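Local coordinates for protein KLLA0F20702p (Kluyveromyces lactis, PDB 5Y5A) that probably acts as the Est1 subunit of yeast telomerase, helping to bring the enzyme to telomeres through its complex with Cdc13, at residues Y145-L150 with N172-E177; I151-R156 with L512-V517. All coordinates share one frame; numbering follows the deposited sequence.

In the fold
The chain leaves helix 113-144 at Tyr145, passes through 145-150 and continues without a break into 151-156, where helix 155-158 starts. It returns as 172-177 just before helix 179-206, so contact 1 closes a short loop. Contact 2 closes a far longer one: 151-156 meets 512-517 some 356 residues later, after most of the helical body has been laid down. The segments alternate along the chain, so the two loops cross. The contacts also touch, with Ala149 O 3.4 Å from Pro513 CG. Together they tie the end of helix 113-144 and the start of helix 179-206 to the late helix 512-515. The bound peptide packs against Leu150 and Leu516.

Contact 1: residues Y145-L150 with N172-E177; sequences YNLTAL and NVLKPE
The Leu174 side chain touches Tyr145, Leu147 and Leu150, with Asn146 joining the two backbones beside it. Leu174 CG lies anti to its carbonyl carbon (chi1 -69°), close to Tyr145 CB, and the branch CD1 is 3.8 Å from Leu147 CD2. Those two leucines lie side by side and point the same way, whereas Tyr145 crosses Leu174 obliquely. Leu150 CD1 lies 4.1 Å from Leu174 CB and 3.4 Å from Leu174 O, and its CD2 is 3.8 Å from Pro176 CA. Ala149 CB closes on Leu174 O and faces Pro176 CD at 4.0 Å.

Asn146 carries both bonds between the segments: its N donates to Asn172 O at 2.8 Å, nearly straight at 172° but from above the carbonyl plane, and its O accepts from Leu174 N at 3.1 Å, in the carbonyl plane. Its side chain has CG anti to the backbone N (chi1 -164°) and runs alongside Val173, CB against CG2 at 3.7 Å. At its tip, OD1 accepts from Thr148 N and Thr148 OG1, both arriving from the same face of the amide; the two bonds should restrict rotation of the carboxamide. An alanine here would probably leave Thr148 N and OG1 without this acceptor and take away the carboxamide cover over Val173 CG2. Tyr145 reaches out of the contact, its OH bonded to Leu53 O and its ring edge-to-face with Phe180, while Leu174 also rests on Phe180 and Cys184 of helix 179-206.

The bonding pattern, with Asn146 gripping the residues before and after Val173, is that of a single parallel beta bridge. The same Asn146 opens an Asx turn, closed by Thr148 N on Asn146 OD1, in this connection between helices of the Est1 family region.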
ATOM      1  N   TYR A 145      17.554  23.468   4.020  1.00 77.44           N
ATOM      2  CA  TYR A 145      16.199  23.911   3.725  1.00 79.68           C
ATOM      3  C   TYR A 145      15.170  23.447   4.755  1.00 81.26           C
ATOM      4  O   TYR A 145      15.284  22.356   5.322  1.00 79.29           O
ATOM      5  CB  TYR A 145      15.799  23.433   2.325  1.00 77.64           C
ATOM      6  CG  TYR A 145      16.840  23.739   1.263  1.00 85.01           C
ATOM      7  CD1 TYR A 145      17.052  25.041   0.826  1.00 90.76           C
ATOM      8  CD2 TYR A 145      17.614  22.727   0.700  1.00 80.93           C
ATOM      9  CE1 TYR A 145      18.001  25.327  -0.141  1.00 93.49           C
ATOM     10  CE2 TYR A 145      18.565  23.005  -0.269  1.00 81.48           C
ATOM     11  CZ  TYR A 145      18.752  24.306  -0.684  1.00 90.38           C
ATOM     12  OH  TYR A 145      19.693  24.595  -1.645  1.00 96.92           O
ATOM     13  N   ASN A 146      14.172  24.294   4.996  1.00 83.43           N
ATOM     14  CA  ASN A 146      13.051  23.956   5.869  1.00 82.33           C
ATOM     15  C   ASN A 146      11.934  23.306   5.056  1.00 78.49           C
ATOM     16  O   ASN A 146      11.398  23.907   4.125  1.00 79.44           O
ATOM     17  CB  ASN A 146      12.539  25.206   6.594  1.00 85.83           C
ATOM     18  CG  ASN A 146      11.646  24.878   7.779  1.00 89.23           C
ATOM     19  OD1 ASN A 146      10.971  23.849   7.799  1.00 93.59           O
ATOM     20  ND2 ASN A 146      11.641  25.756   8.773  1.00 87.22           N
ATOM     21  N   LEU A 147      11.584  22.074   5.404  1.00 77.37           N
ATOM     22  CA  LEU A 147      10.634  21.321   4.598  1.00 77.59           C
ATOM     23  C   LEU A 147       9.238  21.281   5.208  1.00 73.88           C
ATOM     24  O   LEU A 147       8.397  20.489   4.782  1.00 69.78           O
ATOM     25  CB  LEU A 147      11.143  19.892   4.391  1.00 77.84           C
ATOM     26  CG  LEU A 147      12.564  19.747   3.848  1.00 74.91           C
ATOM     27  CD1 LEU A 147      12.868  18.292   3.545  1.00 70.08           C
ATOM     28  CD2 LEU A 147      12.739  20.600   2.610  1.00 76.49           C
ATOM     29  N   THR A 148       8.986  22.134   6.195  1.00 74.93           N
ATOM     30  CA  THR A 148       7.747  22.051   6.968  1.00 74.98           C
ATOM     31  C   THR A 148       6.497  22.424   6.172  1.00 75.80           C
ATOM     32  O   THR A 148       5.379  22.152   6.610  1.00 76.97           O
ATOM     33  CB  THR A 148       7.810  22.944   8.222  1.00 78.92           C
ATOM     34  OG1 THR A 148       8.407  24.202   7.886  1.00 85.50           O
ATOM     35  CG2 THR A 148       8.635  22.275   9.307  1.00 79.21           C
ATOM     36  N   ALA A 149       6.680  23.039   5.010  1.00 73.84           N
ATOM     37  CA  ALA A 149       5.541  23.381   4.165  1.00 71.62           C
ATOM     38  C   ALA A 149       5.102  22.191   3.321  1.00 72.19           C
ATOM     39  O   ALA A 149       4.033  22.214   2.709  1.00 74.03           O
ATOM     40  CB  ALA A 149       5.877  24.565   3.274  1.00 72.13           C
ATOM     41  N   LEU A 150       5.920  21.144   3.299  1.00 68.71           N
ATOM     42  CA  LEU A 150       5.675  20.005   2.421  1.00 66.41           C
ATOM     43  C   LEU A 150       5.695  18.679   3.170  1.00 69.48           C
ATOM     44  O   LEU A 150       5.095  17.698   2.739  1.00 71.16           O
ATOM     45  CB  LEU A 150       6.717  19.968   1.300  1.00 65.09           C
ATOM     46  CG  LEU A 150       6.941  21.247   0.490  1.00 67.11           C
ATOM     47  CD1 LEU A 150       8.035  22.114   1.103  1.00 70.40           C
ATOM     48  CD2 LEU A 150       7.262  20.903  -0.953  1.00 66.14           C
ATOM     49  N   ASN A 172      14.997  30.191   3.848  1.00143.12           N
ATOM     50  CA  ASN A 172      15.344  28.776   3.933  1.00140.34           C
ATOM     51  C   ASN A 172      14.117  27.876   3.830  1.00130.33           C
ATOM     52  O   ASN A 172      14.241  26.675   3.594  1.00127.13           O
ATOM     53  CB  ASN A 172      16.090  28.480   5.237  1.00150.73           C
ATOM     54  CG  ASN A 172      17.553  28.878   5.181  1.00161.33           C
ATOM     55  OD1 ASN A 172      17.983  29.586   4.269  1.00166.78           O
ATOM     56  ND2 ASN A 172      18.326  28.428   6.163  1.00164.56           N
ATOM     57  N   VAL A 173      12.937  28.460   4.014  1.00123.93           N
ATOM     58  CA  VAL A 173      11.694  27.698   3.979  1.00114.71           C
ATOM     59  C   VAL A 173      11.186  27.525   2.551  1.00111.48           C
ATOM     60  O   VAL A 173      10.817  28.494   1.889  1.00114.68           O
ATOM     61  CB  VAL A 173      10.596  28.365   4.824  1.00110.13           C
ATOM     62  CG1 VAL A 173       9.352  27.486   4.859  1.00104.88           C
ATOM     63  CG2 VAL A 173      11.104  28.633   6.228  1.00110.18           C
ATOM     64  N   LEU A 174      11.165  26.279   2.089  1.00103.66           N
ATOM     65  CA  LEU A 174      10.754  25.972   0.727  1.00 99.41           C
ATOM     66  C   LEU A 174       9.244  26.076   0.549  1.00100.93           C
ATOM     67  O   LEU A 174       8.476  25.463   1.293  1.00101.79           O
ATOM     68  CB  LEU A 174      11.230  24.575   0.334  1.00 94.96           C
ATOM     69  CG  LEU A 174      12.740  24.413   0.159  1.00 96.22           C
ATOM     70  CD1 LEU A 174      13.073  22.996  -0.267  1.00 94.30           C
ATOM     71  CD2 LEU A 174      13.267  25.419  -0.852  1.00 97.55           C
ATOM     72  N   LYS A 175       8.826  26.851  -0.447  1.00 96.59           N
ATOM     73  CA  LYS A 175       7.412  26.986  -0.770  1.00 91.92           C
ATOM     74  C   LYS A 175       6.919  25.727  -1.472  1.00 87.68           C
ATOM     75  O   LYS A 175       7.627  25.155  -2.296  1.00 88.91           O
ATOM     76  CB  LYS A 175       7.174  28.225  -1.635  1.00 95.16           C
ATOM     77  CG  LYS A 175       7.589  29.522  -0.950  1.00 96.62           C
ATOM     78  CD  LYS A 175       7.138  30.747  -1.729  1.00 97.21           C
ATOM     79  CE  LYS A 175       7.443  32.023  -0.955  1.00100.86           C
ATOM     80  NZ  LYS A 175       6.917  33.236  -1.637  1.00104.42           N
ATOM     81  N   PRO A 176       5.696  25.291  -1.145  1.00 85.18           N
ATOM     82  CA  PRO A 176       5.190  23.981  -1.572  1.00 82.84           C
ATOM     83  C   PRO A 176       4.982  23.820  -3.077  1.00 86.05           C
ATOM     84  O   PRO A 176       4.567  22.744  -3.507  1.00 87.21           O
ATOM     85  CB  PRO A 176       3.872  23.854  -0.798  1.00 73.93           C
ATOM     86  CG  PRO A 176       3.463  25.245  -0.514  1.00 77.10           C
ATOM     87  CD  PRO A 176       4.734  25.995  -0.281  1.00 82.81           C
ATOM     88  N   GLU A 177       5.276  24.844  -3.866  1.00 89.91           N
ATOM     89  CA  GLU A 177       4.933  24.788  -5.281  1.00 97.21           C
ATOM     90  C   GLU A 177       6.106  24.957  -6.248  1.00 97.79           C
ATOM     91  O   GLU A 177       5.966  24.684  -7.441  1.00 95.51           O
ATOM     92  CB  GLU A 177       3.911  25.894  -5.552  1.00106.81           C
ATOM     93  CG  GLU A 177       2.641  25.730  -4.719  1.00112.53           C
ATOM     94  CD  GLU A 177       1.564  26.739  -5.054  1.00120.36           C
ATOM     95  OE1 GLU A 177       1.905  27.887  -5.416  1.00122.70           O
ATOM     96  OE2 GLU A 177       0.371  26.378  -4.954  1.00123.00           O
TER

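Contact 2: residues I151-R156 with L512-V517; sequences IPSDTR and LPDRLV
Ser153 OG stands in the crowded position between its backbone N and carbonyl carbon (chi1 49°), and Asp514 CG lies anti to its own carbonyl carbon (chi1 -82°); these torsions put Ser153 OG and Asp514 CG 3.4 Å apart, and the small chi2 of Asp514 turns the carboxylate so that each oxygen meets a group of Ser153. Ser153 OG meets Asp514 OD2 at 2.7 Å on the syn lone pair. Ser153 N donates to the other oxygen, Asp514 OD1, at 3.1 Å with an N-H...O angle of 156°, on the syn side and a little out of the carboxylate plane. One serine thus takes up both oxygens of one aspartate, a two-point grip that should hold the carboxylate against rotation. Pro152 CA also lies 3.3 Å from Asp514 OD1.

This grip falls on a type I beta turn running from Pro152 to Thr155, through which the chain enters helix 155-158. Both Thr155 N and Thr155 OG1 bond to Pro152 O, from the same face of that carbonyl, so the turn is fastened by backbone and side chain together. Helix 512-515, far along the sequence, presents Asp514 to the turn's second residue, here Ser153.

Beside this grip, Pro513 CB packs on the backbone carbonyl of Ile151, 3.5 Å from Ile151 O. The apolar side chains of Pro152 and Val517 cross at about a right angle, Pro152 CG lying 3.8 Å from Val517 CG2. Helix 218-230 touches Ile151 through Ile230 and Val517 through Thr229.

A second acid stands close by: Asp154 OD1 is 4.2 Å from Asp514 OD1, the two side chains sliding past each other in opposite directions. Lys519, which forms a salt bridge with Asp154 OD1 and also touches the Asp514 side chain, probably offsets the repulsion between these like charges.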
ATOM      1  N   ILE A 151       6.388  18.668   4.300  1.00 72.61           N
ATOM      2  CA  ILE A 151       6.694  17.447   5.032  1.00 67.11           C
ATOM      3  C   ILE A 151       6.160  17.562   6.462  1.00 64.17           C
ATOM      4  O   ILE A 151       6.133  18.659   7.019  1.00 66.71           O
ATOM      5  CB  ILE A 151       8.230  17.202   5.016  1.00 81.10           C
ATOM      6  CG1 ILE A 151       8.691  16.893   3.596  1.00 78.37           C
ATOM      7  CG2 ILE A 151       8.644  16.078   5.918  1.00 84.98           C
ATOM      8  CD1 ILE A 151       7.830  15.883   2.897  1.00 74.83           C
ATOM      9  N   PRO A 152       5.695  16.443   7.048  1.00 60.88           N
ATOM     10  CA  PRO A 152       5.330  16.468   8.471  1.00 61.44           C
ATOM     11  C   PRO A 152       6.500  16.926   9.338  1.00 65.63           C
ATOM     12  O   PRO A 152       7.637  16.531   9.091  1.00 68.28           O
ATOM     13  CB  PRO A 152       4.961  15.013   8.769  1.00 60.08           C
ATOM     14  CG  PRO A 152       4.537  14.451   7.448  1.00 58.15           C
ATOM     15  CD  PRO A 152       5.391  15.146   6.417  1.00 58.28           C
ATOM     16  N   SER A 153       6.217  17.757  10.336  1.00 69.01           N
ATOM     17  CA  SER A 153       7.253  18.393  11.143  1.00 71.99           C
ATOM     18  C   SER A 153       8.134  17.406  11.906  1.00 77.75           C
ATOM     19  O   SER A 153       9.324  17.645  12.104  1.00 88.00           O
ATOM     20  CB  SER A 153       6.606  19.363  12.125  1.00 74.55           C
ATOM     21  OG  SER A 153       5.537  18.734  12.808  1.00 73.70           O
ATOM     22  N   ASP A 154       7.547  16.294  12.331  1.00 77.70           N
ATOM     23  CA  ASP A 154       8.257  15.313  13.142  1.00 77.55           C
ATOM     24  C   ASP A 154       9.186  14.431  12.320  1.00 75.33           C
ATOM     25  O   ASP A 154       9.823  13.529  12.862  1.00 80.34           O
ATOM     26  CB  ASP A 154       7.257  14.439  13.883  1.00 81.38           C
ATOM     27  CG  ASP A 154       6.264  13.790  12.949  1.00 85.49           C
ATOM     28  OD1 ASP A 154       5.241  14.434  12.629  1.00 93.41           O
ATOM     29  OD2 ASP A 154       6.507  12.643  12.523  1.00 77.92           O
ATOM     30  N   THR A 155       9.250  14.682  11.016  1.00 69.77           N
ATOM     31  CA  THR A 155      10.098  13.897  10.124  1.00 69.47           C
ATOM     32  C   THR A 155      11.571  14.040  10.486  1.00 73.19           C
ATOM     33  O   THR A 155      12.314  13.056  10.507  1.00 72.39           O
ATOM     34  CB  THR A 155       9.899  14.307   8.660  1.00 68.20           C
ATOM     35  OG1 THR A 155       8.613  13.865   8.214  1.00 69.48           O
ATOM     36  CG2 THR A 155      10.967  13.686   7.771  1.00 67.12           C
ATOM     37  N   ARG A 156      12.016  15.242  10.807  1.00 73.18           N
ATOM     38  CA  ARG A 156      13.399  15.430  11.207  1.00 74.10           C
ATOM     39  C   ARG A 156      13.673  14.559  12.398  1.00 76.22           C
ATOM     40  O   ARG A 156      14.639  13.842  12.428  1.00 81.37           O
ATOM     41  CB  ARG A 156      13.656  16.867  11.624  1.00 75.75           C
ATOM     42  CG  ARG A 156      14.182  17.755  10.535  1.00 75.76           C
ATOM     43  CD  ARG A 156      14.382  19.166  11.046  1.00 79.07           C
ATOM     44  NE  ARG A 156      15.494  19.767  10.345  1.00 84.53           N
ATOM     45  CZ  ARG A 156      15.376  20.763   9.488  1.00 88.19           C
ATOM     46  NH1 ARG A 156      16.396  21.562   9.258  1.00 92.38           N
ATOM     47  NH2 ARG A 156      14.242  20.965   8.864  1.00 89.89           N
ATOM     48  N   LEU A 512      -0.724  22.357   7.155  1.00 65.25           N
ATOM     49  CA  LEU A 512      -1.390  21.423   6.255  1.00 67.64           C
ATOM     50  C   LEU A 512      -0.699  20.055   6.156  1.00 65.36           C
ATOM     51  O   LEU A 512      -1.388  19.035   6.196  1.00 65.94           O
ATOM     52  CB  LEU A 512      -1.533  22.045   4.859  1.00 70.91           C
ATOM     53  CG  LEU A 512      -2.414  21.285   3.863  1.00 72.58           C
ATOM     54  CD1 LEU A 512      -3.734  20.908   4.510  1.00 70.15           C
ATOM     55  CD2 LEU A 512      -2.656  22.125   2.611  1.00 71.98           C
ATOM     56  N   PRO A 513       0.648  20.019   6.026  1.00 63.13           N
ATOM     57  CA  PRO A 513       1.294  18.700   5.986  1.00 58.88           C
ATOM     58  C   PRO A 513       0.985  17.842   7.203  1.00 56.23           C
ATOM     59  O   PRO A 513       0.720  16.653   7.053  1.00 54.23           O
ATOM     60  CB  PRO A 513       2.784  19.042   5.936  1.00 60.80           C
ATOM     61  CG  PRO A 513       2.823  20.369   5.255  1.00 67.69           C
ATOM     62  CD  PRO A 513       1.628  21.099   5.785  1.00 66.90           C
ATOM     63  N   ASP A 514       1.010  18.434   8.390  1.00 61.93           N
ATOM     64  CA  ASP A 514       0.684  17.692   9.601  1.00 60.41           C
ATOM     65  C   ASP A 514      -0.786  17.267   9.606  1.00 58.12           C
ATOM     66  O   ASP A 514      -1.109  16.164  10.050  1.00 56.50           O
ATOM     67  CB  ASP A 514       1.014  18.514  10.850  1.00 62.95           C
ATOM     68  CG  ASP A 514       2.485  18.424  11.233  1.00 70.63           C
ATOM     69  OD1 ASP A 514       3.193  17.543  10.699  1.00 71.95           O
ATOM     70  OD2 ASP A 514       2.935  19.224  12.080  1.00 75.83           O
ATOM     71  N   ARG A 515      -1.667  18.133   9.102  1.00 57.01           N
ATOM     72  CA  ARG A 515      -3.098  17.819   9.030  1.00 57.94           C
ATOM     73  C   ARG A 515      -3.357  16.583   8.205  1.00 54.21           C
ATOM     74  O   ARG A 515      -4.239  15.783   8.526  1.00 50.29           O
ATOM     75  CB  ARG A 515      -3.898  18.972   8.421  1.00 60.20           C
ATOM     76  CG  ARG A 515      -3.888  20.221   9.228  1.00 64.39           C
ATOM     77  CD  ARG A 515      -4.904  21.208   8.699  1.00 62.38           C
ATOM     78  NE  ARG A 515      -4.918  22.395   9.535  1.00 61.64           N
ATOM     79  CZ  ARG A 515      -5.529  22.458  10.709  1.00 69.42           C
ATOM     80  NH1 ARG A 515      -6.178  21.398  11.174  1.00 67.10           N
ATOM     81  NH2 ARG A 515      -5.497  23.583  11.414  1.00 73.44           N
ATOM     82  N   LEU A 516      -2.589  16.447   7.128  1.00 54.68           N
ATOM     83  CA  LEU A 516      -2.788  15.358   6.181  1.00 57.35           C
ATOM     84  C   LEU A 516      -2.074  14.080   6.632  1.00 58.33           C
ATOM     85  O   LEU A 516      -2.074  13.086   5.918  1.00 55.71           O
ATOM     86  CB  LEU A 516      -2.321  15.777   4.783  1.00 53.58           C
ATOM     87  CG  LEU A 516      -3.042  17.001   4.186  1.00 57.14           C
ATOM     88  CD1 LEU A 516      -2.579  17.303   2.763  1.00 53.13           C
ATOM     89  CD2 LEU A 516      -4.551  16.822   4.225  1.00 55.88           C
ATOM     90  N   VAL A 517      -1.465  14.112   7.815  1.00 60.84           N
ATOM     91  CA  VAL A 517      -0.969  12.885   8.442  1.00 55.57           C
ATOM     92  C   VAL A 517      -1.528  12.742   9.852  1.00 51.02           C
ATOM     93  O   VAL A 517      -0.898  12.147  10.718  1.00 50.23           O
ATOM     94  CB  VAL A 517       0.580  12.824   8.504  1.00 59.15           C
ATOM     95  CG1 VAL A 517       1.169  12.607   7.112  1.00 52.53           C
ATOM     96  CG2 VAL A 517       1.158  14.068   9.176  1.00 58.97           C
TER